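Local atomic coordinates of eukaryotic translation initiation factor 4 gamma 2 (Homo sapiens, PDB entry 4IUL), a protein that probably acts in translation initiation as an eIF4G-like factor, with a MIF4G domain of HEAT repeats that interacts with the RNA helicase eIF4A. Residues A[16-21]-A[49-54]; A[25-30]-A[67-72]. All blocks are in the same frame, centred on the assembly; numbering follows the deposited sequence.

Interaction 1 (A[16-21]-A[49-54]); sequences KERHDA and GVESKL. With SO4 (sulfate ion), chain D.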
loop_
_atom_site.group_PDB
_atom_site.type_symbol
_atom_site.label_atom_id
_atom_site.label_comp_id
_atom_site.label_asym_id
_atom_site.label_seq_id
_atom_site.Cartn_x
_atom_site.Cartn_y
_atom_site.Cartn_z
ATOM N N LYS A 16 17.415 -12.932 23.790
ATOM C CA LYS A 16 16.803 -13.382 22.545
ATOM C C LYS A 16 15.357 -13.782 22.861
ATOM O O LYS A 16 14.437 -13.463 22.103
ATOM C CB LYS A 16 17.568 -14.571 21.952
ATOM C CG LYS A 16 18.975 -14.259 21.434
ATOM C CD LYS A 16 19.550 -15.480 20.715
ATOM C CE LYS A 16 21.055 -15.387 20.500
ATOM N NZ LYS A 16 21.441 -14.169 19.746
ATOM N N GLU A 17 15.158 -14.468 23.988
ATOM C CA GLU A 17 13.809 -14.872 24.406
ATOM C C GLU A 17 12.932 -13.641 24.656
ATOM O O GLU A 17 11.747 -13.640 24.310
ATOM C CB GLU A 17 13.852 -15.721 25.683
ATOM C CG GLU A 17 14.406 -17.127 25.488
ATOM C CD GLU A 17 13.451 -18.038 24.731
ATOM O OE1 GLU A 17 13.930 -18.907 23.970
ATOM O OE2 GLU A 17 12.225 -17.896 24.907
ATOM N N ARG A 18 13.513 -12.597 25.252
ATOM C CA ARG A 18 12.759 -11.371 25.533
ATOM C C ARG A 18 12.282 -10.743 24.222
ATOM O O ARG A 18 11.137 -10.308 24.112
ATOM C CB ARG A 18 13.614 -10.358 26.322
ATOM C CG ARG A 18 12.825 -9.093 26.780
ATOM C CD ARG A 18 13.688 -8.124 27.616
ATOM N NE ARG A 18 14.725 -7.483 26.810
ATOM C CZ ARG A 18 14.564 -6.352 26.123
ATOM N NH1 ARG A 18 13.401 -5.704 26.145
ATOM N NH2 ARG A 18 15.562 -5.887 25.377
ATOM N N HIS A 19 13.167 -10.705 23.231
ATOM C CA HIS A 19 12.825 -10.146 21.926
ATOM C C HIS A 19 11.721 -10.975 21.272
ATOM O O HIS A 19 10.765 -10.418 20.726
ATOM C CB HIS A 19 14.063 -10.113 21.019
ATOM C CG HIS A 19 15.015 -9.002 21.339
ATOM N ND1 HIS A 19 16.364 -9.078 21.070
ATOM C CD2 HIS A 19 14.811 -7.787 21.904
ATOM C CE1 HIS A 19 16.952 -7.960 21.459
ATOM N NE2 HIS A 19 16.032 -7.159 21.969
ATOM N N ASP A 20 11.845 -12.301 21.331
ATOM C CA ASP A 20 10.838 -13.164 20.729
ATOM C C ASP A 20 9.463 -13.067 21.395
ATOM O O ASP A 20 8.442 -13.174 20.715
ATOM C CB ASP A 20 11.328 -14.615 20.710
ATOM C CG ASP A 20 12.582 -14.793 19.852
ATOM O OD1 ASP A 20 12.823 -13.949 18.959
ATOM O OD2 ASP A 20 13.323 -15.774 20.063
ATOM N N ALA A 21 9.423 -12.859 22.713
ATOM C CA ALA A 21 8.141 -12.728 23.413
ATOM C C ALA A 21 7.451 -11.408 23.031
ATOM O O ALA A 21 6.218 -11.335 22.982
ATOM C CB ALA A 21 8.340 -12.792 24.932
ATOM N N GLY A 49 6.786 -1.405 21.403
ATOM C CA GLY A 49 7.370 -1.577 20.084
ATOM C C GLY A 49 8.276 -0.507 19.505
ATOM O O GLY A 49 8.412 -0.433 18.287
ATOM N N VAL A 50 8.909 0.308 20.339
ATOM C CA VAL A 50 9.795 1.350 19.819
ATOM C C VAL A 50 11.136 1.370 20.541
ATOM O O VAL A 50 11.951 2.266 20.343
ATOM C CB VAL A 50 9.151 2.754 19.938
ATOM C CG1 VAL A 50 7.851 2.794 19.171
ATOM C CG2 VAL A 50 8.915 3.099 21.398
ATOM N N GLU A 51 11.357 0.362 21.368
ATOM C CA GLU A 51 12.578 0.235 22.154
ATOM C C GLU A 51 13.906 0.421 21.407
ATOM O O GLU A 51 14.797 1.092 21.904
ATOM C CB GLU A 51 12.571 -1.129 22.838
ATOM C CG GLU A 51 13.704 -1.353 23.812
ATOM C CD GLU A 51 13.782 -2.795 24.273
ATOM O OE1 GLU A 51 12.752 -3.340 24.728
ATOM O OE2 GLU A 51 14.875 -3.382 24.178
ATOM N N SER A 52 14.046 -0.184 20.227
ATOM C CA SER A 52 15.299 -0.088 19.459
ATOM C C SER A 52 15.125 -0.397 17.973
ATOM O O SER A 52 14.027 -0.704 17.515
ATOM C CB SER A 52 16.339 -1.054 20.032
ATOM O OG SER A 52 15.962 -2.397 19.783
ATOM N N LYS A 53 16.221 -0.338 17.224
ATOM C CA LYS A 53 16.165 -0.619 15.797
ATOM C C LYS A 53 15.658 -2.037 15.530
ATOM O O LYS A 53 14.769 -2.249 14.702
ATOM C CB LYS A 53 17.551 -0.427 15.147
ATOM C CG LYS A 53 17.558 -0.707 13.637
ATOM C CD LYS A 53 18.711 -0.015 12.889
ATOM C CE LYS A 53 20.060 -0.664 13.168
ATOM N NZ LYS A 53 21.130 -0.175 12.245
ATOM N N LEU A 54 16.236 -3.001 16.238
ATOM C CA LEU A 54 15.873 -4.408 16.092
ATOM C C LEU A 54 14.376 -4.645 16.304
ATOM O O LEU A 54 13.735 -5.344 15.524
ATOM C CB LEU A 54 16.694 -5.251 17.073
ATOM C CG LEU A 54 16.479 -6.766 17.034
ATOM C CD1 LEU A 54 17.761 -7.474 17.478
ATOM C CD2 LEU A 54 15.285 -7.148 17.921
HETATM S S SO4 D . 20.016 -1.373 8.855
HETATM O O1 SO4 D . 21.021 -1.552 7.791
HETATM O O2 SO4 D . 20.008 0.032 9.296
HETATM O O3 SO4 D . 18.689 -1.735 8.332
HETATM O O4 SO4 D . 20.352 -2.241 9.999
HETATM O O HOH W 1 16.622 -4.106 22.105
#
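Arg18 and Glu51 face each other in an end-on, two-bond salt bridge. Arg18 NH1 donates to Glu51 OE1 at 2.8 Å, and Arg18 NH2 donates to Glu51 OE2 at 2.9 Å, both nearly straight. The guanidinium and carboxylate planes lie only 16° apart, and both oxygens are met on their syn sides, so the paired bonds resist rotation of either group. In Arg18, CG stands anti to the backbone N (chi1 -174°), and a bend at chi3 (69°) turns the guanidinium edge to the acid. Arg18 NH2 also bridges to Glu15, one turn back on the same helix. A methionine here has no side-chain N-H to offer, and the Glu51 carboxylate would probably lose its charge partner and be held less firmly, with the water still at OE2.

The apolar part of the contact is a CH-pi interaction: Leu54 CD2 sits over the centre of the His19 ring, 3.8 Å from its centroid. A branched aliphatic chain suits this place, as one methyl of its fork can be set over the ring face.

A water joins the two kinds of contact, lying 3.1 Å from His19 NE2 and 3.0 Å from Ser52 OG while donating to Glu51 OE2 at 2.8 Å. Ser52 is also the N-cap residue of the following helix.

Lys53 turns to a sulfate ion, probably from the crystallisation liquor, which Lys57 and Arg110 also hold. The whole contact lies at the surface, where the early turns of helix 13-31 pass the start of helix 53-69, and Val50 rests on the loop at Ala88 and Pro89.

Interaction 2 (A[25-30]-A[67-72]); sequences KVRGIL and ALEEPK. With SO4 (sulfate ion), chain C.
Arg27 and Glu69 form a surface salt bridge between two helices of the MIF4G domain, a domain built from HEAT-type helical repeats, and the arginine holds a sulfate ion at the same time. The grip on the acid is end-on but converges on one atom: Glu69 OE1 accepts from Arg27 NH1 and from Arg27 NH2, each at 3.2 Å. That oxygen lies in the guanidinium plane, equally far from the two nitrogens, and neither bond is straight, since a single acceptor cannot line up with both N-H groups. The carboxylate is turned 71° from the guanidinium plane, so its second oxygen makes no matching bond, and this is a looser union than a two-oxygen bridge would give.

Arginine suits the place because its several N-H groups can serve two anions along different edges. The edge formed by NE and NH2 is given to the sulfate: Arg27 NE donates to its O2 at 2.9 Å and Arg27 NH2 to its O1 at 2.8 Å, with a weak further bond from NE to O1. NH2 thus spends one hydrogen on each anion. The bend at chi2 (56°) turns the chain, which is extended beyond it, across toward Glu69. Two negative groups beside one guanidinium are likely to stabilise its positive charge. The sulfate probably came from the crystallisation liquor.

Beneath this polar contact the helices meet through apolar residues. Val26 and Leu30 of helix 13-31 pack on Leu62 of helix 53-69, while Ile29 leans on Leu41 of helix 38-48; Leu68, on helix 53-69, touches helix 107-127 and, at Asn155, helix 141-163.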
loop_
_atom_site.group_PDB
_atom_site.type_symbol
_atom_site.label_atom_id
_atom_site.label_comp_id
_atom_site.label_asym_id
_atom_site.label_seq_id
_atom_site.Cartn_x
_atom_site.Cartn_y
_atom_site.Cartn_z
ATOM N N LYS A 25 3.778 -10.896 21.246
ATOM C CA LYS A 25 2.808 -9.959 21.812
ATOM C C LYS A 25 2.294 -8.985 20.750
ATOM O O LYS A 25 1.105 -8.655 20.720
ATOM C CB LYS A 25 3.448 -9.173 22.950
ATOM C CG LYS A 25 2.512 -8.227 23.674
ATOM C CD LYS A 25 3.291 -7.507 24.767
ATOM C CE LYS A 25 2.464 -7.260 26.017
ATOM N NZ LYS A 25 3.353 -6.766 27.103
ATOM N N VAL A 26 3.190 -8.523 19.880
ATOM C CA VAL A 26 2.790 -7.594 18.830
ATOM C C VAL A 26 1.778 -8.248 17.898
ATOM O O VAL A 26 0.798 -7.617 17.491
ATOM C CB VAL A 26 4.009 -7.100 18.023
ATOM C CG1 VAL A 26 3.547 -6.316 16.794
ATOM C CG2 VAL A 26 4.873 -6.210 18.903
ATOM N N ARG A 27 2.016 -9.516 17.567
ATOM C CA ARG A 27 1.114 -10.268 16.702
ATOM C C ARG A 27 -0.285 -10.335 17.326
ATOM O O ARG A 27 -1.286 -10.141 16.636
ATOM C CB ARG A 27 1.659 -11.687 16.469
ATOM C CG ARG A 27 0.718 -12.612 15.698
ATOM C CD ARG A 27 0.316 -12.031 14.347
ATOM N NE ARG A 27 -0.563 -12.927 13.594
ATOM C CZ ARG A 27 -1.044 -12.665 12.378
ATOM N NH1 ARG A 27 -0.733 -11.529 11.763
ATOM N NH2 ARG A 27 -1.846 -13.536 11.776
ATOM N N GLY A 28 -0.351 -10.622 18.624
ATOM C CA GLY A 28 -1.638 -10.680 19.304
ATOM C C GLY A 28 -2.376 -9.349 19.200
ATOM O O GLY A 28 -3.556 -9.306 18.856
ATOM N N ILE A 29 -1.675 -8.257 19.494
ATOM C CA ILE A 29 -2.245 -6.915 19.417
ATOM C C ILE A 29 -2.834 -6.632 18.027
ATOM O O ILE A 29 -3.958 -6.144 17.903
ATOM C CB ILE A 29 -1.165 -5.853 19.731
ATOM C CG1 ILE A 29 -0.733 -5.977 21.192
ATOM C CG2 ILE A 29 -1.697 -4.454 19.447
ATOM C CD1 ILE A 29 0.371 -5.019 21.592
ATOM N N LEU A 30 -2.069 -6.935 16.984
ATOM C CA LEU A 30 -2.531 -6.711 15.626
ATOM C C LEU A 30 -3.773 -7.541 15.330
ATOM O O LEU A 30 -4.673 -7.088 14.620
ATOM C CB LEU A 30 -1.430 -7.069 14.622
ATOM C CG LEU A 30 -0.178 -6.194 14.607
ATOM C CD1 LEU A 30 0.839 -6.782 13.632
ATOM C CD2 LEU A 30 -0.549 -4.776 14.202
ATOM N N ALA A 67 -1.519 -6.492 7.242
ATOM C CA ALA A 67 -2.175 -5.663 6.233
ATOM C C ALA A 67 -2.525 -6.454 4.976
ATOM O O ALA A 67 -3.612 -6.290 4.416
ATOM C CB ALA A 67 -1.291 -4.456 5.867
ATOM N N LEU A 68 -1.613 -7.307 4.520
ATOM C CA LEU A 68 -1.902 -8.099 3.335
ATOM C C LEU A 68 -2.826 -9.288 3.606
ATOM O O LEU A 68 -3.299 -9.930 2.669
ATOM C CB LEU A 68 -0.611 -8.554 2.656
ATOM C CG LEU A 68 -0.124 -7.536 1.610
ATOM C CD1 LEU A 68 0.250 -6.227 2.291
ATOM C CD2 LEU A 68 1.058 -8.094 0.852
ATOM N N GLU A 69 -3.091 -9.573 4.880
ATOM C CA GLU A 69 -3.998 -10.659 5.226
ATOM C C GLU A 69 -5.421 -10.093 5.311
ATOM O O GLU A 69 -6.383 -10.771 4.962
ATOM C CB GLU A 69 -3.607 -11.306 6.565
ATOM C CG GLU A 69 -2.155 -11.786 6.614
ATOM C CD GLU A 69 -1.793 -12.514 7.900
ATOM O OE1 GLU A 69 -2.237 -12.106 8.993
ATOM O OE2 GLU A 69 -1.039 -13.498 7.820
ATOM N N GLU A 70 -5.545 -8.845 5.761
ATOM C CA GLU A 70 -6.847 -8.184 5.888
ATOM C C GLU A 70 -6.827 -6.786 5.239
ATOM O O GLU A 70 -6.955 -5.771 5.928
ATOM C CB GLU A 70 -7.216 -8.038 7.366
ATOM C CG GLU A 70 -7.094 -9.305 8.197
ATOM C CD GLU A 70 -8.067 -10.398 7.773
ATOM O OE1 GLU A 70 -9.253 -10.079 7.515
ATOM O OE2 GLU A 70 -7.647 -11.576 7.711
ATOM N N PRO A 71 -6.678 -6.719 3.904
ATOM C CA PRO A 71 -6.639 -5.433 3.195
ATOM C C PRO A 71 -7.814 -4.496 3.470
ATOM O O PRO A 71 -7.728 -3.294 3.203
ATOM C CB PRO A 71 -6.541 -5.847 1.725
ATOM C CG PRO A 71 -7.192 -7.193 1.699
ATOM C CD PRO A 71 -6.654 -7.839 2.947
ATOM N N LYS A 72 -8.902 -5.042 4.012
ATOM C CA LYS A 72 -10.079 -4.236 4.329
ATOM C C LYS A 72 -9.731 -3.198 5.380
ATOM O O LYS A 72 -10.366 -2.150 5.463
ATOM C CB LYS A 72 -11.221 -5.122 4.841
ATOM C CG LYS A 72 -11.822 -6.018 3.770
ATOM C CD LYS A 72 -12.900 -6.951 4.313
ATOM C CE LYS A 72 -13.432 -7.857 3.206
ATOM N NZ LYS A 72 -14.444 -8.840 3.692
HETATM S S SO4 C . -1.872 -16.306 14.434
HETATM O O1 SO4 C . -2.731 -15.474 13.574
HETATM O O2 SO4 C . -0.634 -15.572 14.764
HETATM O O3 SO4 C . -2.595 -16.635 15.676
HETATM O O4 SO4 C . -1.523 -17.547 13.719
#

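In the fold
Interactions 1 and 2 join helix 13-31 to helix 53-69 or the loop leading into it, at places 18 Å apart between their centres. Because early turns meet early turns and later ones meet later ones, the helices run in the same general direction. Neither contact is core: both are surface salt bridges between an arginine of the first helix and a glutamate of the second segment. Interaction 1, farther from the centre of the chain, adds a histidine-leucine contact and a bridging water, and its two acid oxygens are both used. Interaction 2, nearer the centre, is smaller and purely polar; one oxygen takes both bonds, and its arginine, unlike that of interaction 1, holds a sulfate.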